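Local coordinates for protein cytochrome c' (PDB 1MQV) that carries a covalently bound high-spin heme with no sixth iron ligand and transfers electrons, though its exact physiological role is not known, at residues A10-M15 with D80-L85; E17-I22 with A42-D47; A23-G28 with Q34-K39. The protein carries 3 engineered substitutions. All coordinates share one frame; numbering follows the deposited sequence.

Contact 1 of 3, residues A10-M15 with D80-L85; sequences AILKQM and DLFAKL. With HEC (heme c), chain C.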
loop_
_atom_site.group_PDB
_atom_site.type_symbol
_atom_site.label_atom_id
_atom_site.label_comp_id
_atom_site.label_asym_id
_atom_site.label_seq_id
_atom_site.Cartn_x
_atom_site.Cartn_y
_atom_site.Cartn_z
ATOM N N ALA A 10 -6.629 -8.206 -5.439
ATOM C CA ALA A 10 -7.825 -7.380 -5.342
ATOM C C ALA A 10 -7.597 -6.277 -4.300
ATOM O O ALA A 10 -7.964 -5.113 -4.501
ATOM C CB ALA A 10 -9.039 -8.224 -4.952
ATOM N N ILE A 11 -6.974 -6.646 -3.197
ATOM C CA ILE A 11 -6.699 -5.667 -2.135
ATOM C C ILE A 11 -5.633 -4.652 -2.619
ATOM O O ILE A 11 -5.753 -3.458 -2.352
ATOM C CB ILE A 11 -6.203 -6.359 -0.858
ATOM C CG1 ILE A 11 -7.360 -7.113 -0.187
ATOM C CG2 ILE A 11 -5.571 -5.309 0.111
ATOM C CD1 ILE A 11 -6.866 -8.182 0.803
ATOM N N LEU A 12 -4.598 -5.110 -3.318
ATOM C CA LEU A 12 -3.558 -4.185 -3.785
ATOM C C LEU A 12 -4.113 -3.301 -4.887
ATOM O O LEU A 12 -3.694 -2.158 -5.037
ATOM C CB LEU A 12 -2.303 -4.942 -4.259
ATOM C CG LEU A 12 -1.574 -5.644 -3.122
ATOM C CD1 LEU A 12 -0.797 -6.847 -3.656
ATOM C CD2 LEU A 12 -0.574 -4.596 -2.452
ATOM N N LYS A 13 -5.068 -3.814 -5.667
ATOM C CA LYS A 13 -5.682 -2.986 -6.701
ATOM C C LYS A 13 -6.428 -1.851 -6.000
ATOM O O LYS A 13 -6.363 -0.686 -6.446
ATOM C CB LYS A 13 -6.641 -3.828 -7.570
ATOM C CG LYS A 13 -7.388 -3.034 -8.620
ATOM C CD LYS A 13 -8.101 -3.996 -9.589
ATOM C CE LYS A 13 -9.113 -3.270 -10.466
ATOM N NZ LYS A 13 -8.545 -2.069 -11.123
ATOM N N GLN A 14 -7.132 -2.172 -4.911
ATOM C CA GLN A 14 -7.845 -1.143 -4.132
ATOM C C GLN A 14 -6.827 -0.129 -3.595
ATOM O O GLN A 14 -7.092 1.079 -3.597
ATOM C CB GLN A 14 -8.598 -1.719 -2.903
ATOM C CG GLN A 14 -9.523 -2.901 -3.133
ATOM C CD GLN A 14 -9.931 -3.554 -1.812
ATOM O OE1 GLN A 14 -10.110 -4.779 -1.728
ATOM N NE2 GLN A 14 -10.079 -2.733 -0.769
ATOM N N MET A 15 -5.675 -0.611 -3.122
ATOM C CA MET A 15 -4.674 0.320 -2.583
ATOM C C MET A 15 -4.268 1.280 -3.690
ATOM O O MET A 15 -4.176 2.496 -3.469
ATOM C CB MET A 15 -3.440 -0.432 -2.046
ATOM C CG MET A 15 -3.510 -0.857 -0.597
ATOM S SD MET A 15 -2.000 -0.401 0.354
ATOM C CE MET A 15 -1.077 -1.798 0.047
ATOM N N ASP A 80 7.186 -6.774 7.653
ATOM C CA ASP A 80 7.382 -5.513 8.354
ATOM C C ASP A 80 7.242 -4.253 7.480
ATOM O O ASP A 80 6.953 -3.164 8.005
ATOM C CB ASP A 80 8.747 -5.537 9.056
ATOM C CG ASP A 80 8.791 -6.572 10.207
ATOM O OD1 ASP A 80 7.785 -7.268 10.462
ATOM O OD2 ASP A 80 9.828 -6.705 10.882
ATOM N N LEU A 81 7.414 -4.398 6.166
ATOM C CA LEU A 81 7.291 -3.250 5.271
ATOM C C LEU A 81 5.789 -2.970 5.178
ATOM O O LEU A 81 5.376 -1.836 4.977
ATOM C CB LEU A 81 7.873 -3.539 3.867
ATOM C CG LEU A 81 8.736 -2.467 3.185
ATOM C CD1 LEU A 81 8.132 -1.072 3.373
ATOM C CD2 LEU A 81 10.134 -2.512 3.808
ATOM N N PHE A 82 4.950 -4.006 5.272
ATOM C CA PHE A 82 3.531 -3.702 5.230
ATOM C C PHE A 82 3.168 -3.040 6.564
ATOM O O PHE A 82 2.317 -2.144 6.617
ATOM C CB PHE A 82 2.664 -4.945 5.073
ATOM C CG PHE A 82 2.508 -5.383 3.665
ATOM C CD1 PHE A 82 1.870 -4.569 2.731
ATOM C CD2 PHE A 82 2.914 -6.654 3.285
ATOM C CE1 PHE A 82 1.624 -5.014 1.442
ATOM C CE2 PHE A 82 2.670 -7.107 1.992
ATOM C CZ PHE A 82 2.025 -6.291 1.076
ATOM N N ALA A 83 3.796 -3.490 7.645
ATOM C CA ALA A 83 3.489 -2.898 8.953
ATOM C C ALA A 83 3.948 -1.437 8.933
ATOM O O ALA A 83 3.302 -0.562 9.565
ATOM C CB ALA A 83 4.186 -3.626 10.066
ATOM N N LYS A 84 5.059 -1.187 8.250
ATOM C CA LYS A 84 5.579 0.185 8.129
ATOM C C LYS A 84 4.583 1.058 7.359
ATOM O O LYS A 84 4.246 2.163 7.762
ATOM C CB LYS A 84 6.954 0.179 7.430
ATOM C CG LYS A 84 7.536 1.553 7.122
ATOM C CD LYS A 84 9.004 1.467 6.721
ATOM C CE LYS A 84 9.522 2.849 6.357
ATOM N NZ LYS A 84 10.834 2.754 5.733
ATOM N N LEU A 85 4.043 0.538 6.266
ATOM C CA LEU A 85 3.090 1.325 5.521
ATOM C C LEU A 85 1.822 1.549 6.320
ATOM O O LEU A 85 1.247 2.626 6.278
ATOM C CB LEU A 85 2.789 0.634 4.161
ATOM C CG LEU A 85 1.666 1.282 3.331
ATOM C CD1 LEU A 85 1.949 2.798 2.943
ATOM C CD2 LEU A 85 1.537 0.381 2.069
HETATM FE FE HEC C . 2.046 -3.100 -4.158
HETATM C CHA HEC C . 0.993 -5.328 -6.452
HETATM C CHB HEC C . -0.116 -0.780 -5.442
HETATM C CHC HEC C . 2.505 -1.127 -1.447
HETATM C CHD HEC C . 3.942 -5.605 -2.536
HETATM N NA HEC C . 0.682 -3.061 -5.695
HETATM C C1A HEC C . 0.413 -4.114 -6.514
HETATM C C2A HEC C . -0.571 -3.722 -7.453
HETATM C C3A HEC C . -0.906 -2.384 -7.215
HETATM C C4A HEC C . -0.090 -2.008 -6.082
HETATM C CMA HEC C . -1.830 -1.409 -7.875
HETATM C CAA HEC C . -1.097 -4.588 -8.591
HETATM C CBA HEC C . -2.292 -5.379 -8.108
HETATM C CGA HEC C . -2.982 -6.115 -9.264
HETATM O O1A HEC C . -4.012 -5.614 -9.727
HETATM O O2A HEC C . -2.482 -7.175 -9.688
HETATM N NB HEC C . 1.376 -1.362 -3.600
HETATM C C1B HEC C . 0.588 -0.456 -4.290
HETATM C C2B HEC C . 0.505 0.868 -3.635
HETATM C C3B HEC C . 1.245 0.774 -2.523
HETATM C C4B HEC C . 1.759 -0.626 -2.479
HETATM C CMB HEC C . -0.270 2.085 -4.227
HETATM C CAB HEC C . 1.530 1.804 -1.525
HETATM C CBB HEC C . 0.540 2.598 -0.926
HETATM N NC HEC C . 2.943 -3.351 -2.367
HETATM C C1C HEC C . 3.066 -2.404 -1.350
HETATM C C2C HEC C . 3.894 -2.862 -0.302
HETATM C C3C HEC C . 4.350 -4.125 -0.578
HETATM C C4C HEC C . 3.726 -4.402 -1.909
HETATM C CMC HEC C . 4.395 -1.985 0.895
HETATM C CAC HEC C . 5.274 -5.031 0.088
HETATM C CBC HEC C . 5.477 -4.868 1.537
HETATM N ND HEC C . 2.441 -5.078 -4.403
HETATM C C1D HEC C . 3.304 -5.937 -3.770
HETATM C C2D HEC C . 3.406 -7.233 -4.473
HETATM C C3D HEC C . 2.577 -7.114 -5.562
HETATM C C4D HEC C . 1.955 -5.792 -5.517
HETATM C CMD HEC C . 4.107 -8.471 -3.838
HETATM C CAD HEC C . 2.283 -8.303 -6.595
HETATM C CBD HEC C . 0.992 -8.979 -6.043
HETATM C CGD HEC C . 0.712 -10.268 -6.811
HETATM O O1D HEC C . 0.824 -10.188 -8.042
HETATM O O2D HEC C . 0.407 -11.307 -6.191
#

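Contact 2 of 3, residues E17-I22 with A42-D47; sequences EATKPI and AAIADD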
loop_
_atom_site.group_PDB
_atom_site.type_symbol
_atom_site.label_atom_id
_atom_site.label_comp_id
_atom_site.label_asym_id
_atom_site.label_seq_id
_atom_site.Cartn_x
_atom_site.Cartn_y
_atom_site.Cartn_z
ATOM N N GLU A 17 -6.043 2.220 -6.311
ATOM C CA GLU A 17 -7.131 3.176 -6.513
ATOM C C GLU A 17 -7.189 4.235 -5.391
ATOM O O GLU A 17 -7.524 5.384 -5.645
ATOM C CB GLU A 17 -8.451 2.419 -6.569
ATOM C CG GLU A 17 -8.440 1.492 -7.762
ATOM C CD GLU A 17 -9.516 0.424 -7.720
ATOM O OE1 GLU A 17 -9.738 -0.175 -6.640
ATOM O OE2 GLU A 17 -10.122 0.170 -8.784
ATOM N N ALA A 18 -6.879 3.857 -4.157
ATOM C CA ALA A 18 -6.929 4.858 -3.066
ATOM C C ALA A 18 -5.896 5.960 -3.268
ATOM O O ALA A 18 -6.073 7.063 -2.740
ATOM C CB ALA A 18 -6.717 4.194 -1.675
ATOM N N THR A 19 -4.810 5.677 -3.986
ATOM C CA THR A 19 -3.807 6.734 -4.196
ATOM C C THR A 19 -4.215 7.676 -5.325
ATOM O O THR A 19 -3.703 8.783 -5.414
ATOM C CB THR A 19 -2.374 6.209 -4.545
ATOM O OG1 THR A 19 -2.399 5.589 -5.844
ATOM C CG2 THR A 19 -1.892 5.216 -3.522
ATOM N N LYS A 20 -5.135 7.261 -6.187
ATOM C CA LYS A 20 -5.521 8.137 -7.285
ATOM C C LYS A 20 -6.024 9.561 -6.917
ATOM O O LYS A 20 -5.520 10.557 -7.468
ATOM C CB LYS A 20 -6.511 7.425 -8.217
ATOM C CG LYS A 20 -5.926 6.189 -8.911
ATOM C CD LYS A 20 -6.761 5.839 -10.164
ATOM C CE LYS A 20 -6.366 4.507 -10.800
ATOM N NZ LYS A 20 -6.862 3.321 -10.034
ATOM N N PRO A 21 -6.992 9.693 -5.996
ATOM C CA PRO A 21 -7.445 11.054 -5.661
ATOM C C PRO A 21 -6.321 11.871 -5.024
ATOM O O PRO A 21 -6.278 13.091 -5.149
ATOM C CB PRO A 21 -8.581 10.836 -4.643
ATOM C CG PRO A 21 -8.892 9.440 -4.683
ATOM C CD PRO A 21 -7.685 8.690 -5.168
ATOM N N ILE A 22 -5.443 11.206 -4.288
ATOM C CA ILE A 22 -4.328 11.932 -3.669
ATOM C C ILE A 22 -3.398 12.452 -4.775
ATOM O O ILE A 22 -3.003 13.616 -4.767
ATOM C CB ILE A 22 -3.546 11.030 -2.702
ATOM C CG1 ILE A 22 -4.378 10.848 -1.416
ATOM C CG2 ILE A 22 -2.182 11.685 -2.333
ATOM C CD1 ILE A 22 -3.883 9.727 -0.536
ATOM N N ALA A 42 -7.043 5.605 5.269
ATOM C CA ALA A 42 -7.614 4.555 6.100
ATOM C C ALA A 42 -7.594 3.250 5.297
ATOM O O ALA A 42 -7.270 2.191 5.833
ATOM C CB ALA A 42 -9.045 4.928 6.507
ATOM N N ALA A 43 -7.892 3.335 4.004
ATOM C CA ALA A 43 -7.896 2.117 3.160
ATOM C C ALA A 43 -6.507 1.544 3.060
ATOM O O ALA A 43 -6.311 0.326 3.193
ATOM C CB ALA A 43 -8.381 2.421 1.793
ATOM N N ILE A 44 -5.529 2.420 2.822
ATOM C CA ILE A 44 -4.134 1.982 2.736
ATOM C C ILE A 44 -3.759 1.289 4.047
ATOM O O ILE A 44 -3.178 0.195 4.025
ATOM C CB ILE A 44 -3.191 3.204 2.426
ATOM C CG1 ILE A 44 -3.414 3.679 0.996
ATOM C CG2 ILE A 44 -1.708 2.817 2.633
ATOM C CD1 ILE A 44 -2.785 5.076 0.708
ATOM N N ALA A 45 -4.108 1.879 5.192
ATOM C CA ALA A 45 -3.741 1.267 6.480
ATOM C C ALA A 45 -4.427 -0.076 6.694
ATOM O O ALA A 45 -3.789 -1.034 7.111
ATOM C CB ALA A 45 -4.060 2.205 7.666
ATOM N N ASP A 46 -5.728 -0.138 6.433
ATOM C CA ASP A 46 -6.460 -1.394 6.578
ATOM C C ASP A 46 -5.951 -2.497 5.623
ATOM O O ASP A 46 -5.835 -3.667 6.030
ATOM C CB ASP A 46 -7.962 -1.163 6.343
ATOM C CG ASP A 46 -8.601 -0.317 7.441
ATOM O OD1 ASP A 46 -8.047 -0.276 8.562
ATOM O OD2 ASP A 46 -9.662 0.298 7.187
ATOM N N ASP A 47 -5.669 -2.143 4.369
ATOM C CA ASP A 47 -5.181 -3.127 3.382
ATOM C C ASP A 47 -3.840 -3.656 3.822
ATOM O O ASP A 47 -3.566 -4.851 3.717
ATOM C CB ASP A 47 -5.050 -2.514 1.986
ATOM C CG ASP A 47 -6.388 -2.075 1.403
ATOM O OD1 ASP A 47 -7.441 -2.538 1.887
ATOM O OD2 ASP A 47 -6.378 -1.267 0.460
#

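Contact 3 of 3, residues A23-G28 with Q34-K39; sequences AAMLKG and QAVVQK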
loop_
_atom_site.group_PDB
_atom_site.type_symbol
_atom_site.label_atom_id
_atom_site.label_comp_id
_atom_site.label_asym_id
_atom_site.label_seq_id
_atom_site.Cartn_x
_atom_site.Cartn_y
_atom_site.Cartn_z
ATOM N N ALA A 23 -3.082 11.610 -5.745
ATOM C CA ALA A 23 -2.233 12.049 -6.838
ATOM C C ALA A 23 -2.918 13.207 -7.580
ATOM O O ALA A 23 -2.262 14.143 -8.009
ATOM C CB ALA A 23 -1.947 10.886 -7.818
ATOM N N ALA A 24 -4.231 13.148 -7.746
ATOM C CA ALA A 24 -4.943 14.218 -8.461
ATOM C C ALA A 24 -4.851 15.558 -7.720
ATOM O O ALA A 24 -4.727 16.642 -8.323
ATOM C CB ALA A 24 -6.421 13.799 -8.700
ATOM N N MET A 25 -4.906 15.500 -6.403
ATOM C CA MET A 25 -4.767 16.722 -5.626
ATOM C C MET A 25 -3.335 17.243 -5.754
ATOM O O MET A 25 -3.128 18.436 -5.965
ATOM C CB MET A 25 -5.088 16.456 -4.157
ATOM C CG MET A 25 -6.563 16.393 -3.868
ATOM S SD MET A 25 -6.883 15.741 -2.227
ATOM C CE MET A 25 -8.547 14.985 -2.521
ATOM N N LEU A 26 -2.346 16.353 -5.646
ATOM C CA LEU A 26 -0.956 16.789 -5.728
ATOM C C LEU A 26 -0.695 17.438 -7.094
ATOM O O LEU A 26 0.081 18.370 -7.198
ATOM C CB LEU A 26 -0.030 15.625 -5.516
ATOM C CG LEU A 26 -0.042 15.030 -4.119
ATOM C CD1 LEU A 26 0.807 13.779 -4.183
ATOM C CD2 LEU A 26 0.510 16.028 -3.077
ATOM N N LYS A 27 -1.349 16.930 -8.132
ATOM C CA LYS A 27 -1.201 17.494 -9.478
ATOM C C LYS A 27 -1.966 18.805 -9.683
ATOM O O LYS A 27 -1.726 19.534 -10.649
ATOM C CB LYS A 27 -1.673 16.473 -10.519
ATOM C CG LYS A 27 -0.622 15.423 -10.810
ATOM C CD LYS A 27 -1.216 14.128 -11.293
ATOM C CE LYS A 27 -1.584 14.183 -12.735
ATOM N NZ LYS A 27 -2.317 12.942 -13.102
ATOM N N GLY A 28 -2.880 19.118 -8.775
ATOM C CA GLY A 28 -3.663 20.338 -8.919
ATOM C C GLY A 28 -4.864 20.134 -9.840
ATOM O O GLY A 28 -5.527 21.089 -10.260
ATOM N N GLN A 34 -10.501 17.015 2.574
ATOM C CA GLN A 34 -9.958 16.289 3.716
ATOM C C GLN A 34 -10.547 14.892 3.911
ATOM O O GLN A 34 -9.831 13.942 4.230
ATOM C CB GLN A 34 -10.100 17.083 5.021
ATOM C CG GLN A 34 -9.714 16.230 6.221
ATOM C CD GLN A 34 -9.086 17.000 7.367
ATOM O OE1 GLN A 34 -8.302 16.438 8.138
ATOM N NE2 GLN A 34 -9.434 18.279 7.500
ATOM N N ALA A 35 -11.848 14.770 3.681
ATOM C CA ALA A 35 -12.540 13.500 3.836
ATOM C C ALA A 35 -12.018 12.438 2.851
ATOM O O ALA A 35 -11.836 11.268 3.222
ATOM C CB ALA A 35 -14.046 13.723 3.636
ATOM N N VAL A 36 -11.825 12.834 1.595
ATOM C CA VAL A 36 -11.314 11.906 0.580
ATOM C C VAL A 36 -9.929 11.404 0.963
ATOM O O VAL A 36 -9.613 10.243 0.780
ATOM C CB VAL A 36 -11.208 12.596 -0.820
ATOM C CG1 VAL A 36 -10.386 11.697 -1.799
ATOM C CG2 VAL A 36 -12.620 12.869 -1.369
ATOM N N VAL A 37 -9.092 12.304 1.477
ATOM C CA VAL A 37 -7.738 11.939 1.876
ATOM C C VAL A 37 -7.768 10.991 3.065
ATOM O O VAL A 37 -7.068 9.979 3.078
ATOM C CB VAL A 37 -6.953 13.209 2.201
ATOM C CG1 VAL A 37 -5.623 12.872 2.791
ATOM C CG2 VAL A 37 -6.754 13.978 0.933
ATOM N N GLN A 38 -8.609 11.288 4.055
ATOM C CA GLN A 38 -8.746 10.415 5.226
ATOM C C GLN A 38 -9.228 9.029 4.803
ATOM O O GLN A 38 -8.783 7.995 5.335
ATOM C CB GLN A 38 -9.757 11.005 6.176
ATOM C CG GLN A 38 -9.171 12.036 7.092
ATOM C CD GLN A 38 -8.204 11.408 8.092
ATOM O OE1 GLN A 38 -7.027 11.218 7.798
ATOM N NE2 GLN A 38 -8.712 11.059 9.271
ATOM N N LYS A 39 -10.157 9.016 3.851
ATOM C CA LYS A 39 -10.699 7.733 3.362
ATOM C C LYS A 39 -9.589 6.882 2.696
ATOM O O LYS A 39 -9.475 5.667 2.946
ATOM C CB LYS A 39 -11.837 8.022 2.394
ATOM C CG LYS A 39 -12.478 6.816 1.701
ATOM C CD LYS A 39 -13.603 7.290 0.822
ATOM C CE LYS A 39 -14.197 6.151 -0.004
ATOM N NZ LYS A 39 -14.941 5.187 0.830
#

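Contact 1 of 3, residues A10-M15 with D80-L85
Met15 and Leu85 reach toward each other tip to tip, with Met15 CE 4.0 Å from Leu85 CD2. Their helices run roughly parallel, at 35°, but the axes come no nearer than 15.2 Å, so side-chain ends and the heme must fill the interval. The direct apolar contacts are accordingly sparse. The methionine chain bends at chi2 (-131°) and again at chi3, which turns its methyl toward the edge of the Phe82 ring, where CE stands 4.4 Å from CE1. Leu12 CD2 lies at that same edge, near the ring plane.

Contacts with the heme are closer and more numerous. Leu12 lies over the porphyrin with CD2 only 3.5 Å from the iron, on the face opposite the axial ligand His117, while its CD1 rests on the pyrrole D side. Phe82 points its CE1 at the outer carbons of pyrrole C, 3.5 Å from C3C. The methyl carbon CBC of that pyrrole's thioether arm sits over one face of the Phe82 ring, 3.4 Å above its centre. Phe78 adds an edge-to-face partner from its own helix. Leu85 CD2 meets the other thioether arm, 3.9 Å from CBB, and Met15 CE touches the meso carbon CHC. Replacing Phe82 by an alanine would take away the ring and would probably leave CBC without its aromatic neighbour, with a gap beside Met15 CE and Leu12 CD2.

The chemistry between the segments is wholly apolar: hydrocarbon groups and the methionine thioether line this side of the heme, and a leucine methyl sits where a sixth ligand would approach. This is consistent with the five-coordinate, high-spin heme of cytochromes c'.

Contact 2 of 3, residues E17-I22 with A42-D47
Ala18 and Ala43 present their methyl groups to each other across two neighbouring helices, CB to CB at 4.2 Å, with their CA atoms 6.9 Å apart. The axes of these segments pass 10.0 Å apart, an ordinary spacing for packed helices, and run antiparallel at 155°. Ala18 CB also lies beside the longer branch of Ile44, 4.3 Å from its CG1, so this one methyl bears on two successive residues of the facing helix.

Ile44 points its CB toward the facing helix and extends along that branch (chi2 166°), which carries CD1 onward to Thr19 CG2 at 4.3 Å. Thr19 divides its two branches between different tasks. With chi1 at 68°, the hydroxyl is turned back over its own helix, where OG1 is hydrogen-bonded to Gly16 O, and CG2 is left to face the isoleucine. The polar end is thereby satisfied within helix 4-27, and the side chain also lies next to the heme and Leu110.

The helix is kinked at Pro21, whose ring nitrogen has no hydrogen to bond the preceding turn. Nearby, Ala18 O is hydrogen-bonded to Ser40 OG of the partner helix, a polar tie between the two helices beside the methyl packing. Ile44, for its part, also touches Leu85 and Ala89 of helix 75-95.

Alanine-to-alanine approach, with the longer Ile44 and the methyl of Thr19 packed beside it, joins two antiparallel neighbours of the four-helix bundle, the fold that holds the heme in cytochrome c'.

Contact 3 of 3, residues A23-G28 with Q34-K39
Met25 lies opposite Val37, the pair whose CA atoms come nearest, yet the two CA atoms are 9.4 Å apart; the backbones are well separated and a single long side chain spans the distance. Residues 23-27 form the last turn of helix 4-27. Gly28 leaves it with positive phi (84°) in a Schellman motif, and its N bonds back to Met25 O at 2.9 Å. With this backbone conformation a side chain would collide with the carbonyl oxygen of Lys27, reason enough for a glycine. On the other side, residues 34-39 open helix 34-50 with regular turns, exemplified by Gln38 N bonded to Gln34 O. The backbone N of Val36 is hydrogen-bonded to Asp33 OD1, just ahead of that helix.

Met25 carries the whole side-chain contact on the first helix. Its chain is extended beyond CG, which projects the sulfur and methyl across to the valines; it crosses both of them obliquely. SD reaches Val37 CG2 at 3.6 Å, and CE goes on to Val36 CG1 at 3.8 Å, with Val36 CB at 4.0 Å from the same methyl. The thioether spans two consecutive residues: the sulfur lies on Val37, while the terminal methyl touches both valines, Val36 the more closely. Val37 chi1 of 172° puts CG2 beside its backbone N, the branch that meets the sulfur. Leu102 of helix 99-120 also touches Met25, while Val37 packs against Ile96 and the engineered Trp32.

The site is remote from the heme, about 13 Å from the Val37 side chain. This is apolar packing at the turn of a helical hairpin, where a short loop joins the first two helices of the four-helix bundle.

In the fold
From the N terminus, helix 4-27 supplies the first segment of all three contacts in turn, and their partners follow in reverse order. Contact 3 therefore closes the shortest loop, the turn into helix 34-50; contact 2 encloses it farther along the same antiparallel pair; contact 1 encloses both, spanning the long connection to helix 75-95. The loops are concentric and none crosses another. Contacts 2 and 3 touch where Pro21 packs on Val36, and contacts 1 and 2 where Asp47 lies against Ile11 and Met15. Together they link the hairpin end of the bundle to its heme-filled centre.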